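Local coordinates for protein Lic11098 (Leptospira interrogans serogroup Icterohaemorrhagiae serovar copenhageni, PDB 4U08) that is of unknown function but, as a leucine-rich repeat protein and suggested virulence factor of this pathogen, probably acts by binding other macromolecules, at residues A[111-116]-A[134-139]; A[347-352]-A[370-375]; A[360-365]-A[386-391]. One frame throughout, in Å; residues are numbered along the deposited sequence.

Interaction 1: residues A[111-116]-A[134-139]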
# COMPACT_ATOMS: atom_id res chain seq x y z
N LEU A 111 15.57 23.64 4.53
CA LEU A 111 14.61 23.61 3.42
C LEU A 111 13.19 23.66 3.94
O LEU A 111 12.41 22.73 3.72
CB LEU A 111 14.83 22.38 2.51
CG LEU A 111 16.18 22.25 1.83
CD1 LEU A 111 16.25 21.00 0.99
CD2 LEU A 111 16.51 23.48 1.00
N GLN A 112 12.85 24.80 4.59
CA GLN A 112 11.57 25.14 5.25
C GLN A 112 10.34 25.15 4.32
O GLN A 112 9.21 25.14 4.82
CB GLN A 112 11.69 26.48 5.99
CG GLN A 112 12.53 26.44 7.27
CD GLN A 112 11.92 25.61 8.38
OE1 GLN A 112 10.82 25.89 8.87
NE2 GLN A 112 12.62 24.57 8.79
N ASN A 113 10.57 25.19 3.00
CA ASN A 113 9.46 25.16 2.02
C ASN A 113 9.24 23.78 1.41
O ASN A 113 8.27 23.60 0.67
CB ASN A 113 9.68 26.21 0.93
CG ASN A 113 9.14 27.55 1.32
OD1 ASN A 113 8.22 27.67 2.14
ND2 ASN A 113 9.71 28.60 0.73
N LEU A 114 10.12 22.81 1.72
CA LEU A 114 10.05 21.46 1.18
C LEU A 114 8.73 20.76 1.56
O LEU A 114 8.32 20.71 2.73
CB LEU A 114 11.27 20.64 1.61
CG LEU A 114 11.75 19.54 0.67
CD1 LEU A 114 12.22 20.10 -0.68
CD2 LEU A 114 12.86 18.72 1.34
N GLN A 115 8.02 20.31 0.52
CA GLN A 115 6.74 19.62 0.68
C GLN A 115 6.91 18.14 0.37
O GLN A 115 6.17 17.32 0.90
CB GLN A 115 5.68 20.23 -0.27
CG GLN A 115 5.28 21.66 0.11
CD GLN A 115 4.05 22.10 -0.66
OE1 GLN A 115 3.95 21.94 -1.88
NE2 GLN A 115 3.09 22.67 0.05
N GLU A 116 7.82 17.82 -0.53
CA GLU A 116 8.06 16.45 -0.97
C GLU A 116 9.54 16.16 -1.04
O GLU A 116 10.31 16.89 -1.68
CB GLU A 116 7.40 16.21 -2.34
CG GLU A 116 7.72 14.86 -2.97
CD GLU A 116 7.02 14.53 -4.28
OE1 GLU A 116 6.09 15.28 -4.66
OE2 GLU A 116 7.39 13.52 -4.91
N LEU A 134 11.37 20.18 9.19
CA LEU A 134 10.62 20.19 7.92
C LEU A 134 9.11 20.16 8.21
O LEU A 134 8.42 19.16 7.98
CB LEU A 134 11.06 19.02 7.03
CG LEU A 134 12.54 18.98 6.64
CD1 LEU A 134 12.87 17.71 5.90
CD2 LEU A 134 12.94 20.21 5.81
N GLN A 135 8.60 21.28 8.74
CA GLN A 135 7.21 21.37 9.18
C GLN A 135 6.21 21.60 8.06
O GLN A 135 5.01 21.54 8.31
CB GLN A 135 7.05 22.38 10.31
CG GLN A 135 7.73 21.90 11.61
CD GLN A 135 7.13 20.64 12.15
OE1 GLN A 135 5.90 20.48 12.22
NE2 GLN A 135 7.97 19.66 12.46
N ARG A 136 6.68 21.78 6.84
CA ARG A 136 5.82 21.89 5.65
C ARG A 136 5.83 20.56 4.86
O ARG A 136 5.04 20.40 3.93
CB ARG A 136 6.22 23.08 4.76
CG ARG A 136 5.70 24.41 5.32
CD ARG A 136 5.88 25.56 4.35
NE ARG A 136 4.96 26.66 4.65
CZ ARG A 136 4.77 27.71 3.85
NH1 ARG A 136 5.43 27.81 2.71
NH2 ARG A 136 3.91 28.67 4.20
N LEU A 137 6.70 19.60 5.25
CA LEU A 137 6.82 18.31 4.56
C LEU A 137 5.52 17.52 4.62
O LEU A 137 4.97 17.29 5.70
CB LEU A 137 8.00 17.47 5.09
CG LEU A 137 8.55 16.41 4.12
CD1 LEU A 137 9.32 17.07 2.95
CD2 LEU A 137 9.47 15.46 4.82
N GLN A 138 5.02 17.16 3.43
CA GLN A 138 3.77 16.41 3.28
C GLN A 138 4.04 14.98 2.85
O GLN A 138 3.28 14.08 3.20
CB GLN A 138 2.86 17.12 2.25
CG GLN A 138 2.17 18.34 2.83
CD GLN A 138 1.27 19.09 1.86
OE1 GLN A 138 0.96 20.27 2.06
NE2 GLN A 138 0.81 18.43 0.80
N THR A 139 5.10 14.77 2.07
CA THR A 139 5.44 13.47 1.51
C THR A 139 6.92 13.16 1.71
O THR A 139 7.80 13.94 1.32
CB THR A 139 5.01 13.39 0.03
OG1 THR A 139 3.66 13.89 -0.12
CG2 THR A 139 5.08 12.02 -0.53
O HOH W 1 6.02 25.15 0.64
O HOH W 2 9.37 21.58 5.26
O HOH W 3 2.90 21.89 3.19
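The carbonyl oxygen of Gln115 is gripped by two consecutive backbone N-H groups from the next coil of the chain. Gln138 N reaches Gln115 O at 2.8 Å, and Thr139 N approaches the same oxygen, Gln115 O, at 3.0 Å, so that one acceptor takes both N-H groups. The two donors together fix the direction of this peptide just where the parallel strands begin, with Glu116 and Thr139 paired and their side chains on the same face. There the CA-H of Glu116 points at the carbonyl of its partner, Glu116 CA lying 3.4 Å from Thr139 O. Each segment enters its strand through a type I turn, Leu111 to Leu114 and Leu134 to Leu137, so the two are successive copies of one backbone shape. This is the stacking of neighbouring coils in a leucine-rich repeat solenoid. Leucines fill the inner side: Leu137 has CG anti to the backbone N (chi1 -157°), as does Leu114, and the two side chains run alongside each other, with Leu137 CD1 4.1 Å from Leu114 CG. At the start of the turns, methyl CD2 of Leu134 sits 3.3 Å from Leu111 O. Polar groups follow the outer side. The extended chain of Arg136 passes Gln112 O and brings NH1 to within 2.9 Å of Asn113 OD1, but the N-H...O angle of 118° makes this a weak bond; Asn113 uses its ND2 on Gln89 O of the preceding coil. Leu114 O and Arg136 N are joined through one water. Another is held between Gln115 NE2, Arg136 O and Gln138 OE1, bridging two glutamine side chains that lie side by side with their terminal N and O too far apart for a direct bond.

Interaction 2: residues A[347-352]-A[370-375]. With ZN (zinc ion), chain D.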
# COMPACT_ATOMS: atom_id res chain seq x y z
N LEU A 347 -18.45 -17.90 -9.10
CA LEU A 347 -18.44 -18.82 -7.95
C LEU A 347 -17.45 -19.93 -8.24
O LEU A 347 -17.61 -20.69 -9.20
CB LEU A 347 -19.85 -19.36 -7.66
CG LEU A 347 -19.98 -20.39 -6.49
CD1 LEU A 347 -19.39 -19.84 -5.17
CD2 LEU A 347 -21.45 -20.78 -6.27
N ASN A 348 -16.38 -19.95 -7.48
CA ASN A 348 -15.32 -20.93 -7.70
C ASN A 348 -15.39 -21.99 -6.59
O ASN A 348 -15.09 -21.72 -5.44
CB ASN A 348 -13.94 -20.27 -7.75
CG ASN A 348 -12.80 -21.21 -8.07
OD1 ASN A 348 -12.93 -22.44 -8.02
ND2 ASN A 348 -11.62 -20.67 -8.37
N LEU A 349 -15.75 -23.20 -6.99
CA LEU A 349 -15.88 -24.34 -6.07
C LEU A 349 -14.92 -25.45 -6.41
O LEU A 349 -15.08 -26.59 -5.93
CB LEU A 349 -17.34 -24.83 -6.11
CG LEU A 349 -18.40 -23.83 -5.65
CD1 LEU A 349 -19.79 -24.35 -5.97
CD2 LEU A 349 -18.27 -23.51 -4.19
N LYS A 350 -13.88 -25.14 -7.20
CA LYS A 350 -12.91 -26.15 -7.58
C LYS A 350 -12.25 -26.83 -6.38
O LYS A 350 -12.00 -26.18 -5.38
CB LYS A 350 -11.79 -25.55 -8.44
CG LYS A 350 -12.21 -25.24 -9.86
CD LYS A 350 -10.98 -25.18 -10.76
CE LYS A 350 -10.44 -23.80 -10.93
NZ LYS A 350 -9.24 -23.78 -11.82
N TYR A 351 -11.91 -28.12 -6.52
CA TYR A 351 -11.19 -28.86 -5.46
C TYR A 351 -11.91 -28.91 -4.12
O TYR A 351 -11.34 -28.53 -3.11
CB TYR A 351 -9.78 -28.28 -5.23
CG TYR A 351 -8.82 -28.44 -6.38
CD1 TYR A 351 -8.21 -29.66 -6.64
CD2 TYR A 351 -8.42 -27.34 -7.13
CE1 TYR A 351 -7.25 -29.80 -7.64
CE2 TYR A 351 -7.50 -27.47 -8.17
CZ TYR A 351 -6.91 -28.70 -8.41
OH TYR A 351 -5.99 -28.84 -9.42
N ASN A 352 -13.18 -29.27 -4.12
CA ASN A 352 -13.92 -29.45 -2.88
C ASN A 352 -14.47 -30.89 -2.85
O ASN A 352 -14.09 -31.68 -3.69
CB ASN A 352 -15.02 -28.39 -2.77
CG ASN A 352 -14.45 -27.10 -2.26
OD1 ASN A 352 -14.00 -27.01 -1.12
ND2 ASN A 352 -14.35 -26.10 -3.12
N LEU A 370 -19.14 -20.58 -13.22
CA LEU A 370 -19.23 -21.56 -12.14
C LEU A 370 -18.15 -22.62 -12.36
O LEU A 370 -18.13 -23.28 -13.39
CB LEU A 370 -20.65 -22.15 -12.05
CG LEU A 370 -20.92 -23.21 -10.96
CD1 LEU A 370 -20.63 -22.66 -9.53
CD2 LEU A 370 -22.36 -23.68 -11.04
N TYR A 371 -17.19 -22.70 -11.43
CA TYR A 371 -16.06 -23.61 -11.55
C TYR A 371 -16.29 -24.82 -10.62
O TYR A 371 -16.40 -24.63 -9.40
CB TYR A 371 -14.78 -22.88 -11.17
CG TYR A 371 -14.50 -21.68 -12.05
CD1 TYR A 371 -13.80 -21.81 -13.24
CD2 TYR A 371 -14.87 -20.40 -11.64
CE1 TYR A 371 -13.47 -20.69 -14.01
CE2 TYR A 371 -14.56 -19.28 -12.41
CZ TYR A 371 -13.87 -19.43 -13.60
OH TYR A 371 -13.56 -18.33 -14.34
N LEU A 372 -16.40 -26.03 -11.20
CA LEU A 372 -16.74 -27.23 -10.41
C LEU A 372 -15.74 -28.36 -10.51
O LEU A 372 -15.95 -29.40 -9.87
CB LEU A 372 -18.14 -27.75 -10.85
CG LEU A 372 -19.34 -26.80 -10.68
CD1 LEU A 372 -20.58 -27.43 -11.32
CD2 LEU A 372 -19.61 -26.50 -9.21
N HIS A 373 -14.66 -28.19 -11.30
CA HIS A 373 -13.66 -29.22 -11.51
C HIS A 373 -13.14 -29.79 -10.17
O HIS A 373 -12.99 -29.04 -9.22
CB HIS A 373 -12.51 -28.67 -12.38
CG HIS A 373 -11.58 -29.71 -12.89
ND1 HIS A 373 -12.00 -30.69 -13.77
CD2 HIS A 373 -10.25 -29.86 -12.68
CE1 HIS A 373 -10.93 -31.44 -14.02
NE2 HIS A 373 -9.86 -30.98 -13.38
N ASN A 374 -12.91 -31.13 -10.11
CA ASN A 374 -12.39 -31.83 -8.93
C ASN A 374 -13.36 -31.77 -7.73
O ASN A 374 -13.02 -31.28 -6.66
CB ASN A 374 -10.96 -31.34 -8.53
CG ASN A 374 -9.93 -31.47 -9.63
OD1 ASN A 374 -9.24 -30.53 -9.98
ND2 ASN A 374 -9.81 -32.65 -10.20
N ASN A 375 -14.59 -32.16 -7.99
CA ASN A 375 -15.69 -32.37 -7.05
C ASN A 375 -16.35 -33.68 -7.48
O ASN A 375 -16.56 -33.85 -8.67
CB ASN A 375 -16.71 -31.28 -7.10
CG ASN A 375 -16.34 -30.10 -6.27
OD1 ASN A 375 -16.54 -30.09 -5.06
ND2 ASN A 375 -15.82 -29.09 -6.91
ZN ZN D . -7.69 -30.93 -13.86
O HOH W 4 -6.50 -30.62 -12.11
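Asn375 has CG anti to its carbonyl carbon (chi1 -84°), a torsion that swings the amide over to the preceding coil and places ND2 2.8 Å from Leu349 O. Asn352 adopts nearly the same torsion and sends its own ND2 to Leu349 O, from the opposite face of that carbonyl; Asn375 ND2 also bonds Leu372 O within its own turn. This is one rung of the asparagine ladder of leucine-rich repeats. Beside it the parallel strands pair through Tyr371 N to Leu347 O at 3.0 Å and Leu349 N to Tyr371 O at 2.9 Å, and beyond the strands Tyr351 N bonds His373 O. On the inner side Leu347 CG meets Leu370 CD1 at 3.8 Å, and Leu349 CD1 lies beside Leu372 CD2. Past the strand ends, away from the leucines, Asn374 OD1 stands over one face of the Tyr351 ring, 3.2 Å from CE1 of Tyr351 and displaced toward the rim. His373, with CG anti to the backbone N, binds the zinc ion through NE2 at 2.2 Å. A water on the zinc, 2.1 Å from the metal, also contacts Tyr351 OH and donates weakly to Asn374 OD1. The ladder amides thus satisfy buried backbone carbonyls, whereas the metal would polarise its water and probably strengthen the weak bond to Asn374 OD1.

Interaction 3: residues A[360-365]-A[386-391]; sequences EIKQLK and RKLLPQ
Peptide carbonyls, not rings, are the flat groups that meet across this contact: the oxygens of Ile361, Lys362 and Leu364 gather round one methyl, CD2 of Leu389. That methyl lies 3.5 Å from Ile361 O. It is also 3.6 Å from Lys362 O and equally far from Leu364 O, so Leu389 CD2 plugs the end of a tight bend. The other methyl of Leu389, CD1, brushes Ile361 O at 3.8 Å and stays 4.5 Å from Ile361 CG1. The bend is the end of a 3-10 segment, reaching to Gln363, followed by an inverse gamma turn centred on Leu364. Within it Leu364 N donates to Ile361 O at 3.0 Å; this carbonyl already accepts a bond from its own turn, and Leu389 packs against it. Leu389 is the first residue to leave the helical conformation, and its CG, anti to the carbonyl carbon (chi1 -60°), carries the branch toward the bend. Leu388, still helical, packs on the aliphatic part of Lys362. There Leu388 CD1 is 4.0 Å from Lys362 CB, and farther along the chain Leu388 CD2 is 4.2 Å from Lys362 CD. Lys362 holds its CG in the crowded position between backbone N and carbonyl carbon (chi1 76°); from there its extended chain leads NZ away from Leu388 to a salt bridge with Glu359. The contact is therefore made by apolar groups and carbonyl oxygens, without direct polar bonds between the segments. It lies at the C-terminal end of the leucine-rich repeat solenoid, on its convex side: the 3-10 turn between strands 346-348 and 369-371 is flanked by the end of helix 379-388, after which the chain runs on to strand 393-395, the last of the array.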
# COMPACT_ATOMS: atom_id res chain seq x y z
N GLU A 360 -31.67 -24.61 -5.11
CA GLU A 360 -31.69 -23.15 -5.01
C GLU A 360 -30.61 -22.43 -5.84
O GLU A 360 -30.70 -21.22 -5.99
CB GLU A 360 -31.64 -22.70 -3.54
CG GLU A 360 -32.90 -23.02 -2.74
CD GLU A 360 -33.00 -24.41 -2.14
OE1 GLU A 360 -32.12 -25.25 -2.40
OE2 GLU A 360 -33.97 -24.64 -1.37
N ILE A 361 -29.60 -23.17 -6.38
CA ILE A 361 -28.56 -22.63 -7.26
C ILE A 361 -29.17 -22.07 -8.56
O ILE A 361 -28.62 -21.13 -9.14
CB ILE A 361 -27.39 -23.64 -7.51
CG1 ILE A 361 -26.10 -22.92 -7.92
CG2 ILE A 361 -27.77 -24.76 -8.52
CD1 ILE A 361 -24.82 -23.63 -7.54
N LYS A 362 -30.32 -22.63 -8.98
CA LYS A 362 -31.07 -22.18 -10.16
C LYS A 362 -31.55 -20.73 -10.02
O LYS A 362 -31.83 -20.10 -11.02
CB LYS A 362 -32.23 -23.13 -10.48
CG LYS A 362 -33.46 -23.00 -9.58
CD LYS A 362 -34.54 -23.97 -10.05
CE LYS A 362 -35.68 -24.13 -9.06
NZ LYS A 362 -36.31 -25.47 -9.17
N GLN A 363 -31.61 -20.21 -8.79
CA GLN A 363 -32.01 -18.83 -8.49
C GLN A 363 -30.87 -17.81 -8.77
O GLN A 363 -31.11 -16.61 -8.70
CB GLN A 363 -32.46 -18.71 -7.02
CG GLN A 363 -33.60 -19.64 -6.62
CD GLN A 363 -33.82 -19.75 -5.11
OE1 GLN A 363 -33.15 -19.09 -4.29
NE2 GLN A 363 -34.76 -20.59 -4.71
N LEU A 364 -29.65 -18.30 -9.09
CA LEU A 364 -28.48 -17.45 -9.36
C LEU A 364 -28.47 -17.00 -10.83
O LEU A 364 -27.59 -17.37 -11.60
CB LEU A 364 -27.16 -18.18 -8.95
CG LEU A 364 -27.00 -18.51 -7.46
CD1 LEU A 364 -25.61 -19.08 -7.18
CD2 LEU A 364 -27.23 -17.29 -6.58
N LYS A 365 -29.50 -16.20 -11.20
CA LYS A 365 -29.77 -15.71 -12.57
C LYS A 365 -28.64 -14.85 -13.15
O LYS A 365 -28.42 -14.85 -14.37
CB LYS A 365 -31.12 -14.97 -12.62
CG LYS A 365 -32.33 -15.81 -12.18
CD LYS A 365 -32.98 -16.60 -13.33
CE LYS A 365 -34.23 -17.32 -12.89
NZ LYS A 365 -34.93 -17.94 -14.04
N ARG A 386 -26.79 -27.07 -16.08
CA ARG A 386 -26.50 -26.28 -17.29
C ARG A 386 -27.78 -25.70 -17.93
O ARG A 386 -27.79 -24.55 -18.34
CB ARG A 386 -25.74 -27.11 -18.32
CG ARG A 386 -24.29 -27.29 -18.01
CD ARG A 386 -23.66 -28.19 -19.08
NE ARG A 386 -22.44 -28.86 -18.63
CZ ARG A 386 -21.27 -28.25 -18.47
NH1 ARG A 386 -21.16 -26.95 -18.66
NH2 ARG A 386 -20.21 -28.94 -18.07
N LYS A 387 -28.87 -26.50 -17.99
CA LYS A 387 -30.17 -26.08 -18.54
C LYS A 387 -30.92 -25.12 -17.57
O LYS A 387 -31.70 -24.28 -18.02
CB LYS A 387 -31.03 -27.31 -18.91
CG LYS A 387 -30.42 -28.17 -20.02
CD LYS A 387 -31.27 -29.39 -20.34
CE LYS A 387 -30.60 -30.31 -21.34
NZ LYS A 387 -31.49 -31.42 -21.76
N LEU A 388 -30.65 -25.22 -16.27
CA LEU A 388 -31.26 -24.34 -15.26
C LEU A 388 -30.58 -22.96 -15.25
O LEU A 388 -31.23 -21.97 -14.90
CB LEU A 388 -31.18 -24.94 -13.85
CG LEU A 388 -32.00 -26.19 -13.53
CD1 LEU A 388 -31.65 -26.68 -12.13
CD2 LEU A 388 -33.49 -25.91 -13.62
N LEU A 389 -29.29 -22.89 -15.63
CA LEU A 389 -28.54 -21.63 -15.67
C LEU A 389 -27.99 -21.43 -17.07
O LEU A 389 -26.79 -21.56 -17.25
CB LEU A 389 -27.40 -21.63 -14.62
CG LEU A 389 -27.78 -21.81 -13.13
CD1 LEU A 389 -26.54 -21.99 -12.26
CD2 LEU A 389 -28.60 -20.63 -12.62
N PRO A 390 -28.85 -21.17 -18.09
CA PRO A 390 -28.34 -21.10 -19.48
C PRO A 390 -27.39 -19.96 -19.78
O PRO A 390 -26.63 -20.06 -20.73
CB PRO A 390 -29.63 -21.01 -20.33
CG PRO A 390 -30.64 -20.46 -19.42
CD PRO A 390 -30.32 -21.00 -18.06
N GLN A 391 -27.40 -18.90 -18.97
CA GLN A 391 -26.51 -17.75 -19.16
C GLN A 391 -25.15 -17.98 -18.48
O GLN A 391 -24.23 -17.19 -18.68
CB GLN A 391 -27.18 -16.48 -18.62
CG GLN A 391 -28.08 -15.79 -19.66
CD GLN A 391 -29.38 -16.53 -19.94
OE1 GLN A 391 -29.64 -16.96 -21.06
NE2 GLN A 391 -30.22 -16.67 -18.92

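Interactions 2 and 3 share the C-terminal end of the solenoid, their centres 16 Å apart, and they touch where Leu370 CD2 meets Ile361 CD1 at 4.3 Å, the strand side packing against the convex side. Interaction 1 lies far off, across the centre of the chain: its centre is 53 Å from that of interaction 2 and 59 Å from that of interaction 3. Even so, in both interactions 1 and 3 a leucine methyl of the later segment packs on backbone carbonyl oxygen of the earlier one. Metals lie near interactions 1 and 2: a calcium ion about 6 Å from the Gln138 side chain, and the zinc ion bound by His373.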